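Local structure of thiosulfate reductase (Thermus thermophilus, 2VPZ) at residues 73-78 and 219-224; 367-372 and 500-505. The protein probably works as a molybdenum oxidoreductase acting on thiosulfate or polysulfide, carrying molybdenum with two molybdopterin guanine dinucleotides and a [4Fe-4S] cluster. All coordinates share one frame; numbering follows the deposited sequence.

Contact 1. Residues 73-78 and 219-224; sequences KSRGRL and LQDFAL
R75 reaches D221 with its guanidinium edge first, the two side chains crossing at about a right angle. R75 NH2 donates to D221 OD1 at 2.8 Å in a nearly straight salt-bridged bond that enters by the carboxylate's syn lone pair, and OD1 lies in the guanidinium plane. R75 NH1 adds a weak, bent bond to the same oxygen, D221 OD1, at 3.3 Å, while the carboxylate plane is turned 45° from the guanidinium. Chi2 of 163° puts CD anti to CA, and the arginine, extended from CG to NE, reaches helix 216-227. Q220 slides past it in the opposite direction, bringing its amide between R75 and R77; R77 CB and CG pack against that end. An alanine in place of R75 would probably leave D221 without its charged mate and open a gap beside Q220. Within the loop, R77 N donates to S74 O at 3.1 Å and closes a type I' turn, while S74 OG is held by G52 O. A second protein chain packs an aromatic side chain on R75. Two N-H groups on one oxygen would probably fix the guanidinium's rotation and tie the cluster-side loop, whose L78 touches the [4Fe-4S] cluster, to the helix.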
loop_
_atom_site.group_PDB
_atom_site.type_symbol
_atom_site.label_atom_id
_atom_site.label_comp_id
_atom_site.label_asym_id
_atom_site.label_seq_id
_atom_site.Cartn_x
_atom_site.Cartn_y
_atom_site.Cartn_z
ATOM N N LYS A 73 28.942 -14.242 19.586
ATOM C CA LYS A 73 27.813 -13.584 20.258
ATOM C C LYS A 73 27.346 -12.303 19.541
ATOM O O LYS A 73 26.200 -12.208 19.123
ATOM C CB LYS A 73 28.143 -13.298 21.738
ATOM C CG LYS A 73 28.189 -14.532 22.640
ATOM C CD LYS A 73 28.108 -14.144 24.100
ATOM C CE LYS A 73 27.838 -15.338 25.018
ATOM N NZ LYS A 73 26.375 -15.582 25.221
ATOM N N SER A 74 28.230 -11.326 19.366
ATOM C CA SER A 74 27.832 -10.099 18.668
ATOM C C SER A 74 27.806 -10.207 17.121
ATOM O O SER A 74 26.866 -9.716 16.481
ATOM C CB SER A 74 28.691 -8.899 19.099
ATOM O OG SER A 74 30.052 -9.199 19.172
ATOM N N ARG A 75 28.795 -10.887 16.527
ATOM C CA ARG A 75 28.955 -10.996 15.058
ATOM C C ARG A 75 28.801 -9.646 14.321
ATOM O O ARG A 75 28.202 -9.601 13.242
ATOM C CB ARG A 75 27.941 -11.924 14.403
ATOM C CG ARG A 75 27.718 -13.237 15.002
ATOM C CD ARG A 75 26.426 -13.674 14.408
ATOM N NE ARG A 75 25.955 -14.964 14.837
ATOM C CZ ARG A 75 24.672 -15.284 14.897
ATOM N NH1 ARG A 75 23.783 -14.371 14.553
ATOM N NH2 ARG A 75 24.293 -16.480 15.308
ATOM N N GLY A 76 29.299 -8.566 14.900
ATOM C CA GLY A 76 29.198 -7.265 14.286
ATOM C C GLY A 76 28.092 -6.328 14.758
ATOM O O GLY A 76 28.207 -5.094 14.614
ATOM N N ARG A 77 27.021 -6.889 15.317
ATOM C CA ARG A 77 25.868 -6.157 15.869
ATOM C C ARG A 77 25.915 -5.958 17.414
ATOM O O ARG A 77 26.765 -6.536 18.113
ATOM C CB ARG A 77 24.525 -6.829 15.516
ATOM C CG ARG A 77 24.508 -7.776 14.332
ATOM C CD ARG A 77 24.328 -7.026 13.029
ATOM N NE ARG A 77 25.600 -6.703 12.390
ATOM C CZ ARG A 77 26.050 -7.275 11.283
ATOM N NH1 ARG A 77 25.317 -8.196 10.697
ATOM N NH2 ARG A 77 27.221 -6.940 10.763
ATOM N N LEU A 78 24.978 -5.154 17.923
ATOM C CA LEU A 78 24.826 -4.802 19.332
ATOM C C LEU A 78 23.383 -4.305 19.605
ATOM O O LEU A 78 22.788 -3.614 18.762
ATOM C CB LEU A 78 25.853 -3.703 19.730
ATOM C CG LEU A 78 26.761 -3.852 20.977
ATOM C CD1 LEU A 78 27.424 -5.256 20.994
ATOM C CD2 LEU A 78 27.843 -2.746 21.017
ATOM N N LEU A 219 18.233 -12.475 19.234
ATOM C CA LEU A 219 17.390 -11.534 18.466
ATOM C C LEU A 219 17.784 -11.785 16.975
ATOM O O LEU A 219 16.934 -12.034 16.113
ATOM C CB LEU A 219 17.656 -10.069 18.852
ATOM C CG LEU A 219 16.670 -9.007 18.344
ATOM C CD1 LEU A 219 15.228 -9.546 18.424
ATOM C CD2 LEU A 219 16.829 -7.685 19.165
ATOM N N GLN A 220 19.083 -11.727 16.712
ATOM C CA GLN A 220 19.631 -12.008 15.398
ATOM C C GLN A 220 19.080 -13.337 14.841
ATOM O O GLN A 220 18.503 -13.358 13.764
ATOM C CB GLN A 220 21.157 -12.096 15.437
ATOM C CG GLN A 220 21.850 -10.799 15.725
ATOM C CD GLN A 220 23.336 -10.944 15.778
ATOM O OE1 GLN A 220 24.032 -10.269 16.546
ATOM N NE2 GLN A 220 23.848 -11.860 14.950
ATOM N N ASP A 221 19.241 -14.433 15.581
ATOM C CA ASP A 221 18.789 -15.763 15.141
ATOM C C ASP A 221 17.273 -15.887 14.856
ATOM O O ASP A 221 16.826 -16.481 13.840
ATOM C CB ASP A 221 19.202 -16.874 16.159
ATOM C CG ASP A 221 20.733 -17.044 16.284
ATOM O OD1 ASP A 221 21.456 -16.648 15.341
ATOM O OD2 ASP A 221 21.182 -17.601 17.314
ATOM N N PHE A 222 16.466 -15.342 15.767
ATOM C CA PHE A 222 14.999 -15.312 15.646
ATOM C C PHE A 222 14.629 -14.564 14.343
ATOM O O PHE A 222 13.782 -15.033 13.565
ATOM C CB PHE A 222 14.389 -14.598 16.878
ATOM C CG PHE A 222 12.846 -14.498 16.863
ATOM C CD1 PHE A 222 12.033 -15.642 16.919
ATOM C CD2 PHE A 222 12.223 -13.244 16.835
ATOM C CE1 PHE A 222 10.623 -15.539 16.962
ATOM C CE2 PHE A 222 10.822 -13.113 16.862
ATOM C CZ PHE A 222 10.014 -14.265 16.930
ATOM N N ALA A 223 15.260 -13.410 14.114
ATOM C CA ALA A 223 15.029 -12.606 12.913
ATOM C C ALA A 223 15.423 -13.369 11.625
ATOM O O ALA A 223 14.748 -13.262 10.598
ATOM C CB ALA A 223 15.788 -11.260 12.994
ATOM N N LEU A 224 16.496 -14.150 11.680
ATOM C CA LEU A 224 16.947 -14.946 10.534
ATOM C C LEU A 224 15.976 -16.107 10.255
ATOM O O LEU A 224 15.711 -16.444 9.088
ATOM C CB LEU A 224 18.390 -15.456 10.733
ATOM C CG LEU A 224 19.410 -14.303 10.579
ATOM C CD1 LEU A 224 20.811 -14.752 11.034
ATOM C CD2 LEU A 224 19.402 -13.807 9.112
#

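Contact 2. Residues 367-372 and 500-505; sequences QSPYLE and PFIQLR
P369 and I502 meet through aliphatic carbons, with P500 completing the group. I502 can be followed outward from the strand. Its CB branches into CG2, anti to the backbone N, and CG1, which chi1 of -55° sets beside that N. CG1 lies against the ring of P369, 3.9 Å from P369 CB and 4.0 Å from P369 CG. At the tip, the side chain passes beyond the proline to the next part of the loop: I502 CD1 is 3.7 Å from the carbonyl oxygen Y370 O. The same methyl, I502 CD1, is 3.9 Å from L371 CG, with L371 CB at a like distance. The L371 and I502 side chains cross obliquely there. Two residues before I502, just ahead of the strand, the rings of P369 and P500 slide past each other in opposite directions, with P369 CB 3.7 Å from P500 CB. P369 CG also sits 3.3 Å from the strand carbonyl oxygen F501 O.

The strand belongs to a three-stranded antiparallel sheet, in which its neighbours 493-495 and 563-565 supply its backbone partners. L494 touches both P369 and I502, and L551 of helix 540-551 covers L371 and I502. The Y370 carbonyl, besides meeting the isoleucine methyl, accepts a hydrogen bond from Q566 NE2. Across this interface the loop is therefore held to the strand by apolar contact, with no hydrogen bond between the two segments, while Y370 O finds its partner in Q566, just past strand 563-565.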
loop_
_atom_site.group_PDB
_atom_site.type_symbol
_atom_site.label_atom_id
_atom_site.label_comp_id
_atom_site.label_asym_id
_atom_site.label_seq_id
_atom_site.Cartn_x
_atom_site.Cartn_y
_atom_site.Cartn_z
ATOM N N GLN A 367 29.247 -27.986 24.158
ATOM C CA GLN A 367 30.377 -28.393 24.977
ATOM C C GLN A 367 31.179 -27.190 25.458
ATOM O O GLN A 367 31.344 -26.198 24.738
ATOM C CB GLN A 367 31.283 -29.416 24.273
ATOM C CG GLN A 367 30.889 -30.925 24.500
ATOM C CD GLN A 367 30.761 -31.415 25.990
ATOM O OE1 GLN A 367 31.296 -30.806 26.942
ATOM N NE2 GLN A 367 30.061 -32.543 26.170
ATOM N N SER A 368 31.647 -27.287 26.694
ATOM C CA SER A 368 32.407 -26.242 27.358
ATOM C C SER A 368 33.861 -26.145 26.835
ATOM O O SER A 368 34.474 -27.174 26.541
ATOM C CB SER A 368 32.367 -26.499 28.873
ATOM O OG SER A 368 32.415 -25.298 29.605
ATOM N N PRO A 369 34.433 -24.918 26.700
ATOM C CA PRO A 369 35.816 -24.897 26.197
ATOM C C PRO A 369 36.920 -25.397 27.162
ATOM O O PRO A 369 36.689 -25.502 28.367
ATOM C CB PRO A 369 36.039 -23.440 25.776
ATOM C CG PRO A 369 35.084 -22.641 26.627
ATOM C CD PRO A 369 33.899 -23.563 26.910
ATOM N N TYR A 370 38.106 -25.711 26.632
ATOM C CA TYR A 370 39.228 -26.121 27.472
ATOM C C TYR A 370 40.189 -24.932 27.774
ATOM O O TYR A 370 40.813 -24.370 26.871
ATOM C CB TYR A 370 40.041 -27.303 26.867
ATOM C CG TYR A 370 41.315 -27.619 27.665
ATOM C CD1 TYR A 370 41.246 -28.169 28.956
ATOM C CD2 TYR A 370 42.578 -27.271 27.171
ATOM C CE1 TYR A 370 42.407 -28.355 29.743
ATOM C CE2 TYR A 370 43.747 -27.447 27.945
ATOM C CZ TYR A 370 43.657 -27.992 29.234
ATOM O OH TYR A 370 44.793 -28.181 29.998
ATOM N N LEU A 371 40.242 -24.510 29.035
ATOM C CA LEU A 371 41.144 -23.451 29.528
ATOM C C LEU A 371 41.368 -23.978 30.920
ATOM O O LEU A 371 40.443 -24.098 31.725
ATOM C CB LEU A 371 40.539 -22.045 29.607
ATOM C CG LEU A 371 41.450 -20.814 29.330
ATOM C CD1 LEU A 371 41.172 -19.756 30.389
ATOM C CD2 LEU A 371 42.954 -21.134 29.334
ATOM N N GLU A 372 42.608 -24.286 31.199
ATOM C CA GLU A 372 42.957 -24.888 32.449
ATOM C C GLU A 372 42.985 -23.929 33.644
ATOM O O GLU A 372 43.477 -22.810 33.530
ATOM C CB GLU A 372 44.244 -25.641 32.161
ATOM C CG GLU A 372 45.272 -25.689 33.189
ATOM C CD GLU A 372 45.969 -27.012 33.103
ATOM O OE1 GLU A 372 47.123 -27.064 32.608
ATOM O OE2 GLU A 372 45.315 -28.002 33.507
ATOM N N PRO A 500 32.596 -24.106 21.112
ATOM C CA PRO A 500 33.003 -23.471 22.380
ATOM C C PRO A 500 34.010 -22.337 22.207
ATOM O O PRO A 500 34.882 -22.454 21.358
ATOM C CB PRO A 500 33.613 -24.605 23.209
ATOM C CG PRO A 500 33.187 -25.886 22.548
ATOM C CD PRO A 500 32.981 -25.525 21.073
ATOM N N PHE A 501 33.924 -21.261 22.988
ATOM C CA PHE A 501 34.895 -20.189 22.875
ATOM C C PHE A 501 35.284 -19.503 24.188
ATOM O O PHE A 501 34.615 -19.662 25.217
ATOM C CB PHE A 501 34.495 -19.162 21.771
ATOM C CG PHE A 501 33.132 -18.484 21.981
ATOM C CD1 PHE A 501 33.043 -17.203 22.549
ATOM C CD2 PHE A 501 31.941 -19.128 21.604
ATOM C CE1 PHE A 501 31.789 -16.562 22.746
ATOM C CE2 PHE A 501 30.674 -18.512 21.789
ATOM C CZ PHE A 501 30.600 -17.225 22.363
ATOM N N ILE A 502 36.375 -18.754 24.151
ATOM C CA ILE A 502 36.930 -18.049 25.299
ATOM C C ILE A 502 37.074 -16.545 24.983
ATOM O O ILE A 502 37.599 -16.179 23.925
ATOM C CB ILE A 502 38.337 -18.679 25.667
ATOM C CG1 ILE A 502 38.193 -20.180 25.884
ATOM C CG2 ILE A 502 38.944 -17.978 26.908
ATOM C CD1 ILE A 502 39.526 -20.969 25.989
ATOM N N GLN A 503 36.591 -15.681 25.875
ATOM C CA GLN A 503 36.701 -14.229 25.661
ATOM C C GLN A 503 37.568 -13.538 26.719
ATOM O O GLN A 503 37.625 -13.990 27.860
ATOM C CB GLN A 503 35.322 -13.557 25.632
ATOM C CG GLN A 503 34.169 -14.369 25.063
ATOM C CD GLN A 503 32.904 -13.546 24.818
ATOM O OE1 GLN A 503 32.369 -13.521 23.711
ATOM N NE2 GLN A 503 32.431 -12.862 25.857
ATOM N N LEU A 504 38.218 -12.441 26.333
ATOM C CA LEU A 504 39.073 -11.639 27.218
ATOM C C LEU A 504 38.770 -10.121 27.142
ATOM O O LEU A 504 38.665 -9.563 26.045
ATOM C CB LEU A 504 40.587 -11.850 26.922
ATOM C CG LEU A 504 41.710 -11.324 27.858
ATOM C CD1 LEU A 504 42.258 -9.952 27.412
ATOM C CD2 LEU A 504 41.195 -11.252 29.312
ATOM N N ARG A 505 38.599 -9.480 28.302
ATOM C CA ARG A 505 38.379 -8.040 28.382
ATOM C C ARG A 505 39.631 -7.384 29.005
ATOM O O ARG A 505 40.195 -7.852 30.020
ATOM C CB ARG A 505 37.092 -7.633 29.148
ATOM C CG ARG A 505 37.162 -7.541 30.686
ATOM C CD ARG A 505 36.099 -6.578 31.296
ATOM N NE ARG A 505 34.744 -6.791 30.802
ATOM C CZ ARG A 505 33.692 -7.186 31.521
ATOM N NH1 ARG A 505 33.821 -7.426 32.811
ATOM N NH2 ARG A 505 32.499 -7.357 30.940
#

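How the contacts relate
From the N terminus, the chain passes strand 62-67, enters the 73-78 loop in the Fe4S4 region and runs on through 140 intervening residues before residues 219-224, on helix 216-227, close contact 1. Only afterwards does contact 2 open, at 367-372 in the long loop following helix 341-354; segment 500-505, carrying strand 501-503, closes it after 127 intervening residues. The two loops are in series, neither nested nor crossed. In space, their centres lie about 20 Å apart, yet K73 CG packs 3.6 Å from F501 CZ. Through that touch the cluster-side loop, already tied to helix 216-227, also rests on the small antiparallel sheet bordering the 367-372 loop.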